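PDB 6EUA: angiopoietin-related protein 3 from Homo sapiens, which raises plasma triglycerides by inhibiting lipoprotein lipase, and whose C-terminal fibrinogen-like domain, the part crystallised here, suffices for endothelial cell adhesion. Local coordinates for residues A[87-100]-A[110-122]. Sequence-based numbering, arbitrary orientation.
Sequences IYSIVKQSNYVLRI and HYIEYSFYLGNHE
The ring of Phe116 lies against CB of both Tyr96 and Leu98, its CZ 3.5 Å from Tyr96 CB, while the same CZ also meets Val91 CG2 of helix 87-91. A first torsion of 76°, with CG lodged between the backbone N and the carbonyl carbon, swings the ring across the neighbouring strand. Leu129 of strand 127-134 also touches this ring, and Ile218 of strand 213-220 touches Val91 and Leu98. On the same face Ile100 CD1 reaches Tyr114 CE1 at 3.7 Å, and the Tyr114 hydroxyl is hydrogen-bonded to Asn138 OD1. Strands 96-100 and 110-118 form the antiparallel hairpin within the main sheet of the fibrinogen C-terminal domain, joined by paired backbone bonds at Tyr96-Phe116, Leu98-Tyr114 and Ile100-Ile112. On the other face, Tyr111 CB lies over one face of the guanidinium of the extended Arg99 chain, with the ring plane 11° from it and Arg99 NH1 3.2 Å from Tyr111 CD1. Glu113 OE2 sits at the guanidinium edge, 3.4 Å from Arg99 NH1, a long, weak hydrogen bond within a salt bridge; Glu101 pairs with NH2. A leucine in place of Arg99 would probably leave Glu113 and Glu101 without their shared positive partner and Tyr111 CB without the flat group packed against it. Beyond the strand, Tyr88 has CA of Asn120 over one ring face, 3.9 Å from the centroid, and CA of Lys92 over the opposite one. Leu118 O lies in plane at the ring edge, and one water joins it to Tyr88 OH. A second water lies between Lys92 O and Leu118 N, accepting from the latter.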
# COMPACT_ATOMS: atom_id res chain seq x y z
N ILE A 87 -16.01 7.85 10.99
CA ILE A 87 -16.70 8.63 9.96
C ILE A 87 -17.42 9.81 10.58
O ILE A 87 -17.37 10.93 10.06
CB ILE A 87 -17.68 7.75 9.16
CG1 ILE A 87 -16.93 6.70 8.37
CG2 ILE A 87 -18.53 8.60 8.21
CD1 ILE A 87 -17.70 5.40 8.24
N TYR A 88 -18.09 9.58 11.72
CA TYR A 88 -18.81 10.67 12.37
C TYR A 88 -17.84 11.73 12.88
O TYR A 88 -18.15 12.92 12.84
CB TYR A 88 -19.71 10.16 13.51
CG TYR A 88 -20.50 11.28 14.15
CD1 TYR A 88 -21.63 11.79 13.53
CD2 TYR A 88 -20.11 11.84 15.36
CE1 TYR A 88 -22.35 12.84 14.08
CE2 TYR A 88 -20.82 12.90 15.93
CZ TYR A 88 -21.95 13.39 15.28
OH TYR A 88 -22.68 14.43 15.82
N SER A 89 -16.65 11.30 13.34
CA SER A 89 -15.63 12.26 13.76
C SER A 89 -15.27 13.21 12.63
O SER A 89 -15.01 14.40 12.85
CB SER A 89 -14.38 11.53 14.24
OG SER A 89 -14.55 11.07 15.55
N ILE A 90 -15.24 12.71 11.40
CA ILE A 90 -14.98 13.57 10.26
C ILE A 90 -16.19 14.47 10.00
O ILE A 90 -16.06 15.70 9.91
CB ILE A 90 -14.62 12.72 9.03
CG1 ILE A 90 -13.32 11.94 9.33
CG2 ILE A 90 -14.52 13.59 7.78
CD1 ILE A 90 -13.03 10.81 8.34
N VAL A 91 -17.37 13.88 9.88
CA VAL A 91 -18.53 14.63 9.40
C VAL A 91 -19.13 15.50 10.50
O VAL A 91 -19.33 16.71 10.32
CB VAL A 91 -19.57 13.67 8.79
CG1 VAL A 91 -20.84 14.43 8.40
CG2 VAL A 91 -18.97 12.96 7.58
N LYS A 92 -19.45 14.91 11.65
CA LYS A 92 -20.04 15.62 12.80
C LYS A 92 -21.36 16.24 12.33
O LYS A 92 -22.22 15.50 11.84
CB LYS A 92 -19.04 16.59 13.40
CG LYS A 92 -18.16 15.93 14.44
CD LYS A 92 -17.12 16.89 15.00
CE LYS A 92 -15.99 16.11 15.65
NZ LYS A 92 -14.71 16.33 14.96
N GLN A 93 -21.57 17.55 12.48
CA GLN A 93 -22.84 18.20 12.14
C GLN A 93 -22.82 18.82 10.75
O GLN A 93 -23.77 19.53 10.38
CB GLN A 93 -23.18 19.28 13.18
CG GLN A 93 -23.15 18.83 14.64
CD GLN A 93 -23.18 20.00 15.63
OE1 GLN A 93 -23.57 21.12 15.29
NE2 GLN A 93 -22.81 19.73 16.88
N SER A 94 -21.78 18.58 9.97
CA SER A 94 -21.59 19.25 8.69
C SER A 94 -22.35 18.54 7.57
O SER A 94 -22.60 17.33 7.62
CB SER A 94 -20.10 19.34 8.34
OG SER A 94 -19.38 20.09 9.31
N ASN A 95 -22.74 19.32 6.56
CA ASN A 95 -23.26 18.74 5.33
C ASN A 95 -22.06 18.26 4.50
O ASN A 95 -21.17 19.04 4.18
CB ASN A 95 -24.09 19.80 4.59
CG ASN A 95 -24.65 19.31 3.26
OD1 ASN A 95 -25.01 18.13 3.11
ND2 ASN A 95 -24.78 20.22 2.31
N TYR A 96 -22.01 16.96 4.20
CA TYR A 96 -20.93 16.36 3.43
C TYR A 96 -21.48 15.76 2.15
O TYR A 96 -22.69 15.58 1.98
CB TYR A 96 -20.19 15.27 4.23
CG TYR A 96 -18.84 15.65 4.82
CD1 TYR A 96 -18.75 16.66 5.76
CD2 TYR A 96 -17.67 14.97 4.46
CE1 TYR A 96 -17.53 17.00 6.32
CE2 TYR A 96 -16.44 15.30 5.03
CZ TYR A 96 -16.38 16.33 5.96
OH TYR A 96 -15.19 16.71 6.54
N VAL A 97 -20.57 15.42 1.24
CA VAL A 97 -20.89 14.84 -0.06
C VAL A 97 -20.42 13.39 -0.05
O VAL A 97 -19.26 13.11 0.29
CB VAL A 97 -20.20 15.63 -1.20
CG1 VAL A 97 -20.39 14.93 -2.56
CG2 VAL A 97 -20.70 17.07 -1.21
N LEU A 98 -21.31 12.47 -0.42
CA LEU A 98 -20.96 11.06 -0.51
C LEU A 98 -20.92 10.63 -1.97
O LEU A 98 -21.88 10.86 -2.71
CB LEU A 98 -21.95 10.18 0.26
CG LEU A 98 -21.86 8.67 0.00
CD1 LEU A 98 -20.71 8.03 0.76
CD2 LEU A 98 -23.18 7.95 0.34
N ARG A 99 -19.82 9.99 -2.37
CA ARG A 99 -19.70 9.44 -3.71
C ARG A 99 -19.62 7.92 -3.61
O ARG A 99 -18.85 7.39 -2.81
CB ARG A 99 -18.48 9.99 -4.45
CG ARG A 99 -18.19 9.31 -5.79
CD ARG A 99 -17.15 10.09 -6.57
NE ARG A 99 -16.70 9.34 -7.74
CZ ARG A 99 -16.91 9.73 -8.98
NH1 ARG A 99 -17.57 10.85 -9.21
NH2 ARG A 99 -16.48 8.98 -10.00
N ILE A 100 -20.44 7.24 -4.39
CA ILE A 100 -20.43 5.78 -4.47
C ILE A 100 -19.93 5.41 -5.85
O ILE A 100 -20.47 5.88 -6.86
CB ILE A 100 -21.81 5.19 -4.17
CG1 ILE A 100 -22.15 5.36 -2.69
CG2 ILE A 100 -21.87 3.71 -4.59
CD1 ILE A 100 -23.56 4.95 -2.31
N HIS A 110 -19.56 2.92 -12.67
CA HIS A 110 -20.71 3.75 -12.35
C HIS A 110 -20.41 4.55 -11.09
O HIS A 110 -19.74 4.06 -10.18
CB HIS A 110 -21.97 2.90 -12.13
CG HIS A 110 -22.29 2.00 -13.29
ND1 HIS A 110 -21.92 0.68 -13.33
CD2 HIS A 110 -22.96 2.25 -14.44
CE1 HIS A 110 -22.35 0.14 -14.46
NE2 HIS A 110 -22.98 1.07 -15.15
N TYR A 111 -20.92 5.78 -11.02
CA TYR A 111 -20.80 6.59 -9.82
C TYR A 111 -22.12 7.30 -9.54
O TYR A 111 -22.94 7.52 -10.44
CB TYR A 111 -19.68 7.64 -9.93
CG TYR A 111 -20.09 8.85 -10.75
CD1 TYR A 111 -20.50 10.03 -10.13
CD2 TYR A 111 -20.07 8.81 -12.14
CE1 TYR A 111 -20.89 11.13 -10.87
CE2 TYR A 111 -20.46 9.91 -12.89
CZ TYR A 111 -20.86 11.06 -12.25
OH TYR A 111 -21.25 12.16 -12.99
N ILE A 112 -22.31 7.66 -8.27
CA ILE A 112 -23.42 8.51 -7.89
C ILE A 112 -23.00 9.31 -6.66
O ILE A 112 -22.29 8.81 -5.78
CB ILE A 112 -24.71 7.69 -7.65
CG1 ILE A 112 -25.85 8.58 -7.16
CG2 ILE A 112 -24.46 6.50 -6.75
CD1 ILE A 112 -27.22 7.87 -7.16
N GLU A 113 -23.41 10.57 -6.63
CA GLU A 113 -23.09 11.46 -5.52
C GLU A 113 -24.37 11.88 -4.83
O GLU A 113 -25.42 12.04 -5.46
CB GLU A 113 -22.29 12.67 -6.00
CG GLU A 113 -20.93 12.30 -6.54
CD GLU A 113 -19.99 13.49 -6.67
OE1 GLU A 113 -20.36 14.60 -6.22
OE2 GLU A 113 -18.88 13.31 -7.22
N TYR A 114 -24.27 12.03 -3.51
CA TYR A 114 -25.36 12.48 -2.66
C TYR A 114 -24.85 13.55 -1.71
O TYR A 114 -23.67 13.55 -1.33
CB TYR A 114 -25.95 11.38 -1.77
CG TYR A 114 -26.25 10.05 -2.42
CD1 TYR A 114 -25.22 9.17 -2.76
CD2 TYR A 114 -27.57 9.66 -2.65
CE1 TYR A 114 -25.51 7.94 -3.34
CE2 TYR A 114 -27.86 8.45 -3.22
CZ TYR A 114 -26.84 7.59 -3.57
OH TYR A 114 -27.16 6.36 -4.12
N SER A 115 -25.77 14.42 -1.31
CA SER A 115 -25.57 15.32 -0.18
C SER A 115 -26.18 14.66 1.06
O SER A 115 -27.33 14.21 1.01
CB SER A 115 -26.22 16.68 -0.46
OG SER A 115 -26.38 17.44 0.73
N PHE A 116 -25.40 14.58 2.15
CA PHE A 116 -25.87 13.84 3.31
C PHE A 116 -25.54 14.54 4.61
O PHE A 116 -24.71 15.45 4.68
CB PHE A 116 -25.35 12.39 3.35
CG PHE A 116 -23.91 12.26 3.77
CD1 PHE A 116 -22.89 12.35 2.83
CD2 PHE A 116 -23.58 12.00 5.09
CE1 PHE A 116 -21.56 12.21 3.22
CE2 PHE A 116 -22.25 11.87 5.49
CZ PHE A 116 -21.24 11.97 4.56
N TYR A 117 -26.28 14.10 5.64
CA TYR A 117 -26.08 14.43 7.04
C TYR A 117 -26.04 13.13 7.82
O TYR A 117 -26.66 12.14 7.42
CB TYR A 117 -27.21 15.32 7.58
CG TYR A 117 -27.19 16.71 7.01
CD1 TYR A 117 -27.87 17.03 5.84
CD2 TYR A 117 -26.45 17.71 7.63
CE1 TYR A 117 -27.84 18.31 5.32
CE2 TYR A 117 -26.42 18.98 7.12
CZ TYR A 117 -27.11 19.29 5.97
OH TYR A 117 -27.05 20.57 5.47
N LEU A 118 -25.28 13.12 8.91
CA LEU A 118 -25.06 11.89 9.67
C LEU A 118 -25.24 12.17 11.15
O LEU A 118 -24.66 13.13 11.67
CB LEU A 118 -23.66 11.34 9.41
CG LEU A 118 -23.30 10.00 10.04
CD1 LEU A 118 -24.13 8.83 9.43
CD2 LEU A 118 -21.81 9.76 9.89
N GLY A 119 -26.05 11.33 11.84
CA GLY A 119 -26.22 11.45 13.27
C GLY A 119 -25.19 10.62 14.03
O GLY A 119 -24.49 9.80 13.47
N ASN A 120 -25.13 10.85 15.34
CA ASN A 120 -24.14 10.19 16.18
C ASN A 120 -24.61 8.78 16.54
O ASN A 120 -25.67 8.31 16.10
CB ASN A 120 -23.87 11.01 17.43
CG ASN A 120 -25.15 11.42 18.13
OD1 ASN A 120 -26.14 10.68 18.13
ND2 ASN A 120 -25.15 12.60 18.71
N HIS A 121 -23.81 8.10 17.37
CA HIS A 121 -24.15 6.73 17.77
C HIS A 121 -25.49 6.68 18.50
O HIS A 121 -26.19 5.65 18.44
CB HIS A 121 -23.05 6.14 18.65
CG HIS A 121 -22.97 6.74 20.02
ND1 HIS A 121 -22.22 7.86 20.30
CD2 HIS A 121 -23.57 6.39 21.18
CE1 HIS A 121 -22.35 8.16 21.58
NE2 HIS A 121 -23.16 7.28 22.14
N GLU A 122 -25.88 7.77 19.17
CA GLU A 122 -27.16 7.79 19.88
C GLU A 122 -28.35 7.65 18.93
O GLU A 122 -29.38 7.09 19.32
CB GLU A 122 -27.29 9.08 20.69
CG GLU A 122 -26.57 9.06 22.02
CD GLU A 122 -26.32 10.46 22.55
OE1 GLU A 122 -25.43 11.15 22.00
OE2 GLU A 122 -27.01 10.87 23.51
O HOH W 1 -24.94 15.19 13.70
O HOH W 2 -24.02 15.30 9.59